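Local structure of transcriptional regulator (LacI family) (3G85) at residues P237-M248 and F272-N280. The protein probably acts as a DNA-binding transcriptional regulator of the LacI family, through a periplasmic-binding-protein-like core that in relatives senses small molecules. Numbering follows the deposited sequence.
Sequences PVTIVDIPIEEM and FDGPLILRN
A bend at chi2 (69°) curls the Arg279 side chain round Val238 O, so that NH1 meets it end on, while Thr239, with OG1 anti to its carbonyl carbon (chi1 -72°), places that oxygen to accept the backbone N-H of Arg279. These two grips close one end of an antiparallel pairing between strands 239-242 and 276-277, at the margin of one of the two sheets of the periplasmic-binding-protein-like fold. Both segments pass from one lobe to the other, as the hinge crossovers of LacI-family proteins do. Ile240 and Ile277 form a hydrogen-bonded pair: Ile277 N to Ile240 O is short and straight (2.7 Å, 177° at the hydrogen), and Ile240 N answers to Ile277 O at 3.2 Å. Asp242 N extends the ladder to Pro275 O at 2.9 Å. On one face of the sheet Ile240 and Ile277 lie side by side, with Arg228 and Thr231 of helix 228-232 against them; on the other, Leu276 CD1 rests between Thr239 CG2 and Val241 CG2, the side that helix 111-124 covers. The Asp242 carboxylate turns instead to Arg228 and Arg29, salt bridges that would favour its charged form. Beyond Gly274, in the other lobe, Met248 CG sits 3.6 Å from the Phe272 ring centroid, a CH-pi contact over the face, while Pro244 CG and Glu247 CB approach the ring obliquely. At the opposite end, Ile240 CG1 lies over one face of the Arg279 guanidinium, whose NH1, also bonded to Thr231 OG1, meets Val238 O in the guanidinium plane at 2.8 Å.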
ATOM      1  N   PRO A 237       3.840  -9.794 -17.887  1.00 25.31           N
ATOM      2  CA  PRO A 237       2.957  -9.004 -17.031  1.00 25.94           C
ATOM      3  C   PRO A 237       2.628  -9.755 -15.735  1.00 25.98           C
ATOM      4  O   PRO A 237       2.486 -10.988 -15.718  1.00 27.52           O
ATOM      5  CB  PRO A 237       1.728  -8.778 -17.924  1.00 25.79           C
ATOM      6  CG  PRO A 237       2.338  -8.768 -19.337  1.00 26.20           C
ATOM      7  CD  PRO A 237       3.277  -9.927 -19.245  1.00 25.85           C
ATOM      8  N   VAL A 238       2.566  -9.006 -14.651  1.00 25.23           N
ATOM      9  CA  VAL A 238       2.325  -9.541 -13.322  1.00 24.04           C
ATOM     10  C   VAL A 238       0.919  -9.159 -12.873  1.00 23.70           C
ATOM     11  O   VAL A 238       0.529  -7.969 -12.872  1.00 21.77           O
ATOM     12  CB  VAL A 238       3.332  -8.928 -12.323  1.00 24.61           C
ATOM     13  CG1 VAL A 238       3.089  -9.435 -10.844  1.00 25.82           C
ATOM     14  CG2 VAL A 238       4.732  -9.210 -12.768  1.00 27.41           C
ATOM     15  N   THR A 239       0.165 -10.180 -12.467  1.00 22.77           N
ATOM     16  CA  THR A 239      -1.133  -9.953 -11.858  1.00 23.02           C
ATOM     17  C   THR A 239      -0.983  -9.289 -10.507  1.00 21.82           C
ATOM     18  O   THR A 239      -0.147  -9.692  -9.699  1.00 22.13           O
ATOM     19  CB  THR A 239      -1.908 -11.265 -11.719  1.00 22.72           C
ATOM     20  OG1 THR A 239      -2.322 -11.656 -13.032  1.00 25.24           O
ATOM     21  CG2 THR A 239      -3.141 -11.083 -10.798  1.00 23.96           C
ATOM     22  N   ILE A 240      -1.783  -8.260 -10.289  1.00 21.12           N
ATOM     23  CA  ILE A 240      -1.741  -7.529  -9.029  1.00 20.78           C
ATOM     24  C   ILE A 240      -3.089  -7.325  -8.342  1.00 20.90           C
ATOM     25  O   ILE A 240      -4.157  -7.336  -8.968  1.00 22.52           O
ATOM     26  CB  ILE A 240      -1.112  -6.119  -9.199  1.00 20.18           C
ATOM     27  CG1 ILE A 240      -2.033  -5.225 -10.089  1.00 20.24           C
ATOM     28  CG2 ILE A 240       0.327  -6.201  -9.736  1.00 21.90           C
ATOM     29  CD1 ILE A 240      -1.526  -3.748 -10.209  1.00 20.65           C
ATOM     30  N   VAL A 241      -3.020  -7.126  -7.035  1.00 20.90           N
ATOM     31  CA  VAL A 241      -4.140  -6.604  -6.281  1.00 20.90           C
ATOM     32  C   VAL A 241      -3.681  -5.177  -5.900  1.00 21.20           C
ATOM     33  O   VAL A 241      -2.689  -4.992  -5.180  1.00 20.80           O
ATOM     34  CB  VAL A 241      -4.514  -7.454  -5.047  1.00 20.09           C
ATOM     35  CG1 VAL A 241      -5.878  -6.946  -4.536  1.00 20.88           C
ATOM     36  CG2 VAL A 241      -4.586  -8.964  -5.434  1.00 21.93           C
ATOM     37  N   ASP A 242      -4.342  -4.182  -6.472  1.00 21.44           N
ATOM     38  CA  ASP A 242      -3.785  -2.831  -6.481  1.00 20.73           C
ATOM     39  C   ASP A 242      -4.314  -2.018  -5.337  1.00 20.60           C
ATOM     40  O   ASP A 242      -5.507  -2.089  -4.999  1.00 20.47           O
ATOM     41  CB  ASP A 242      -4.107  -2.122  -7.812  1.00 21.65           C
ATOM     42  CG  ASP A 242      -3.354  -0.819  -7.984  1.00 22.13           C
ATOM     43  OD1 ASP A 242      -2.126  -0.787  -7.737  1.00 21.56           O
ATOM     44  OD2 ASP A 242      -3.991   0.194  -8.385  1.00 24.08           O
ATOM     45  N   ILE A 243      -3.427  -1.251  -4.724  1.00 19.90           N
ATOM     46  CA  ILE A 243      -3.869  -0.217  -3.791  1.00 19.93           C
ATOM     47  C   ILE A 243      -4.159   1.006  -4.687  1.00 19.08           C
ATOM     48  O   ILE A 243      -3.244   1.536  -5.252  1.00 18.03           O
ATOM     49  CB  ILE A 243      -2.788   0.169  -2.813  1.00 20.84           C
ATOM     50  CG1 ILE A 243      -2.280  -1.043  -2.041  1.00 19.75           C
ATOM     51  CG2 ILE A 243      -3.346   1.181  -1.798  1.00 19.50           C
ATOM     52  CD1 ILE A 243      -1.193  -0.682  -1.004  1.00 22.49           C
ATOM     53  N   PRO A 244      -5.426   1.444  -4.783  1.00 18.77           N
ATOM     54  CA  PRO A 244      -5.850   2.513  -5.721  1.00 19.33           C
ATOM     55  C   PRO A 244      -5.476   3.914  -5.214  1.00 19.21           C
ATOM     56  O   PRO A 244      -6.340   4.758  -4.897  1.00 18.16           O
ATOM     57  CB  PRO A 244      -7.360   2.279  -5.864  1.00 18.26           C
ATOM     58  CG  PRO A 244      -7.768   1.683  -4.455  1.00 18.81           C
ATOM     59  CD  PRO A 244      -6.540   0.908  -3.964  1.00 19.31           C
ATOM     60  N   ILE A 245      -4.169   4.163  -5.161  1.00 18.13           N
ATOM     61  CA  ILE A 245      -3.640   5.319  -4.482  1.00 17.65           C
ATOM     62  C   ILE A 245      -4.084   6.608  -5.151  1.00 19.03           C
ATOM     63  O   ILE A 245      -4.406   7.578  -4.447  1.00 17.15           O
ATOM     64  CB  ILE A 245      -2.116   5.260  -4.364  1.00 19.26           C
ATOM     65  CG1 ILE A 245      -1.733   4.156  -3.343  1.00 19.75           C
ATOM     66  CG2 ILE A 245      -1.546   6.619  -3.912  1.00 18.88           C
ATOM     67  CD1 ILE A 245      -0.298   3.577  -3.571  1.00 22.46           C
ATOM     68  N   GLU A 246      -4.095   6.638  -6.490  1.00 18.95           N
ATOM     69  CA  GLU A 246      -4.520   7.874  -7.175  1.00 20.56           C
ATOM     70  C   GLU A 246      -5.931   8.312  -6.753  1.00 21.31           C
ATOM     71  O   GLU A 246      -6.100   9.470  -6.345  1.00 21.28           O
ATOM     72  CB  GLU A 246      -4.382   7.802  -8.708  1.00 19.61           C
ATOM     73  CG  GLU A 246      -2.932   7.542  -9.154  1.00 21.99           C
ATOM     74  CD  GLU A 246      -2.558   6.076  -9.192  1.00 22.22           C
ATOM     75  OE1 GLU A 246      -3.325   5.214  -8.725  1.00 23.11           O
ATOM     76  OE2 GLU A 246      -1.456   5.796  -9.681  1.00 24.68           O
ATOM     77  N   GLU A 247      -6.901   7.396  -6.828  1.00 20.47           N
ATOM     78  CA  GLU A 247      -8.284   7.696  -6.466  1.00 22.79           C
ATOM     79  C   GLU A 247      -8.419   8.018  -4.988  1.00 21.68           C
ATOM     80  O   GLU A 247      -9.179   8.927  -4.610  1.00 21.00           O
ATOM     81  CB  GLU A 247      -9.193   6.522  -6.811  1.00 22.64           C
ATOM     82  CG  GLU A 247      -9.384   6.320  -8.288  1.00 28.26           C
ATOM     83  CD  GLU A 247     -10.005   7.526  -9.003  1.00 34.92           C
ATOM     84  OE1 GLU A 247     -10.740   8.333  -8.380  1.00 34.13           O
ATOM     85  OE2 GLU A 247      -9.740   7.673 -10.212  1.00 39.54           O
HETATM   86  N   MSE A 248      -7.681   7.281  -4.151  1.00 20.73           N
HETATM   87  CA  MSE A 248      -7.688   7.569  -2.697  1.00 21.85           C
HETATM   88  C   MSE A 248      -7.181   8.969  -2.359  1.00 21.31           C
HETATM   89  O   MSE A 248      -7.766   9.667  -1.514  1.00 20.48           O
HETATM   90  CB  MSE A 248      -6.873   6.513  -1.941  1.00 20.06           C
HETATM   91  CG  MSE A 248      -7.555   5.142  -2.006  1.00 21.46           C
HETATM   92 SE   MSE A 248      -6.353   3.718  -1.337  1.00 30.10          SE
HETATM   93  CE  MSE A 248      -6.420   4.096   0.608  1.00 22.36           C
ATOM     94  N   PHE A 272     -12.023   1.862   0.297  1.00 19.91           N
ATOM     95  CA  PHE A 272     -11.893   1.469  -1.101  1.00 21.16           C
ATOM     96  C   PHE A 272     -11.765  -0.014  -1.250  1.00 21.43           C
ATOM     97  O   PHE A 272     -11.283  -0.721  -0.328  1.00 22.63           O
ATOM     98  CB  PHE A 272     -10.661   2.108  -1.770  1.00 20.19           C
ATOM     99  CG  PHE A 272     -10.883   3.523  -2.201  1.00 22.54           C
ATOM    100  CD1 PHE A 272     -10.966   3.836  -3.557  1.00 24.99           C
ATOM    101  CD2 PHE A 272     -11.067   4.537  -1.244  1.00 21.54           C
ATOM    102  CE1 PHE A 272     -11.182   5.148  -3.962  1.00 25.63           C
ATOM    103  CE2 PHE A 272     -11.282   5.846  -1.630  1.00 21.90           C
ATOM    104  CZ  PHE A 272     -11.352   6.151  -2.983  1.00 23.61           C
ATOM    105  N   ASP A 273     -12.145  -0.487  -2.431  1.00 21.75           N
ATOM    106  CA  ASP A 273     -11.881  -1.868  -2.802  1.00 23.16           C
ATOM    107  C   ASP A 273     -10.529  -1.864  -3.530  1.00 23.47           C
ATOM    108  O   ASP A 273     -10.350  -1.064  -4.448  1.00 25.42           O
ATOM    109  CB  ASP A 273     -12.948  -2.372  -3.778  1.00 24.20           C
ATOM    110  CG  ASP A 273     -12.594  -3.766  -4.362  1.00 28.19           C
ATOM    111  OD1 ASP A 273     -12.680  -4.752  -3.620  1.00 30.78           O
ATOM    112  OD2 ASP A 273     -12.184  -3.870  -5.550  1.00 33.89           O
ATOM    113  N   GLY A 274      -9.580  -2.725  -3.153  1.00 22.20           N
ATOM    114  CA  GLY A 274      -8.316  -2.801  -3.934  1.00 22.47           C
ATOM    115  C   GLY A 274      -8.504  -3.820  -5.051  1.00 22.13           C
ATOM    116  O   GLY A 274      -8.703  -4.987  -4.750  1.00 22.95           O
ATOM    117  N   PRO A 275      -8.558  -3.379  -6.331  1.00 22.81           N
ATOM    118  CA  PRO A 275      -8.984  -4.334  -7.384  1.00 23.05           C
ATOM    119  C   PRO A 275      -7.945  -5.386  -7.730  1.00 22.97           C
ATOM    120  O   PRO A 275      -6.735  -5.077  -7.798  1.00 22.00           O
ATOM    121  CB  PRO A 275      -9.165  -3.456  -8.622  1.00 22.83           C
ATOM    122  CG  PRO A 275      -8.190  -2.342  -8.413  1.00 24.15           C
ATOM    123  CD  PRO A 275      -8.258  -2.057  -6.896  1.00 22.29           C
ATOM    124  N   LEU A 276      -8.407  -6.608  -7.983  1.00 22.81           N
ATOM    125  CA  LEU A 276      -7.547  -7.590  -8.625  1.00 24.18           C
ATOM    126  C   LEU A 276      -7.470  -7.286 -10.111  1.00 24.43           C
ATOM    127  O   LEU A 276      -8.506  -7.229 -10.831  1.00 24.99           O
ATOM    128  CB  LEU A 276      -8.032  -9.021  -8.361  1.00 24.20           C
ATOM    129  CG  LEU A 276      -7.376 -10.173  -9.145  1.00 25.27           C
ATOM    130  CD1 LEU A 276      -5.985 -10.475  -8.622  1.00 23.98           C
ATOM    131  CD2 LEU A 276      -8.257 -11.404  -9.004  1.00 27.95           C
ATOM    132  N   ILE A 277      -6.255  -7.056 -10.588  1.00 23.58           N
ATOM    133  CA  ILE A 277      -6.053  -6.694 -11.984  1.00 23.52           C
ATOM    134  C   ILE A 277      -5.321  -7.842 -12.645  1.00 23.94           C
ATOM    135  O   ILE A 277      -4.144  -8.026 -12.442  1.00 22.01           O
ATOM    136  CB  ILE A 277      -5.301  -5.378 -12.141  1.00 23.46           C
ATOM    137  CG1 ILE A 277      -6.014  -4.260 -11.354  1.00 23.73           C
ATOM    138  CG2 ILE A 277      -5.124  -5.012 -13.645  1.00 21.31           C
ATOM    139  CD1 ILE A 277      -5.374  -2.877 -11.462  1.00 24.84           C
ATOM    140  N   LEU A 278      -6.053  -8.642 -13.419  1.00 25.00           N
ATOM    141  CA  LEU A 278      -5.462  -9.811 -14.082  1.00 26.30           C
ATOM    142  C   LEU A 278      -4.575  -9.401 -15.246  1.00 27.48           C
ATOM    143  O   LEU A 278      -4.978  -8.630 -16.129  1.00 28.29           O
ATOM    144  CB  LEU A 278      -6.568 -10.755 -14.595  1.00 26.00           C
ATOM    145  CG  LEU A 278      -7.577 -11.323 -13.595  1.00 27.50           C
ATOM    146  CD1 LEU A 278      -8.622 -12.217 -14.300  1.00 30.33           C
ATOM    147  CD2 LEU A 278      -6.875 -12.089 -12.502  1.00 27.90           C
ATOM    148  N   ARG A 279      -3.347  -9.884 -15.219  1.00 29.39           N
ATOM    149  CA  ARG A 279      -2.406  -9.664 -16.302  1.00 31.68           C
ATOM    150  C   ARG A 279      -2.157 -11.006 -16.959  1.00 34.63           C
ATOM    151  O   ARG A 279      -2.175 -12.032 -16.291  1.00 35.26           O
ATOM    152  CB  ARG A 279      -1.102  -9.038 -15.784  1.00 30.60           C
ATOM    153  CG  ARG A 279      -1.067  -7.523 -15.889  1.00 28.23           C
ATOM    154  CD  ARG A 279      -2.042  -6.890 -14.932  1.00 23.39           C
ATOM    155  NE  ARG A 279      -1.982  -5.411 -14.950  1.00 21.59           N
ATOM    156  CZ  ARG A 279      -1.134  -4.701 -14.204  1.00 23.42           C
ATOM    157  NH1 ARG A 279      -0.287  -5.322 -13.388  1.00 19.77           N
ATOM    158  NH2 ARG A 279      -1.159  -3.367 -14.235  1.00 20.18           N
ATOM    159  N   ASN A 280      -1.991 -10.980 -18.275  1.00 39.25           N
ATOM    160  CA  ASN A 280      -1.809 -12.175 -19.142  1.00 43.40           C
ATOM    161  C   ASN A 280      -2.787 -12.239 -20.291  1.00 44.57           C
ATOM    162  O   ASN A 280      -3.953 -11.865 -20.155  1.00 45.50           O
ATOM    163  CB  ASN A 280      -1.839 -13.516 -18.414  1.00 44.60           C
ATOM    164  CG  ASN A 280      -0.812 -14.497 -18.982  1.00 48.84           C
ATOM    165  OD1 ASN A 280       0.106 -14.090 -19.726  1.00 53.74           O
ATOM    166  ND2 ASN A 280      -0.948 -15.784 -18.637  1.00 50.45           N
TER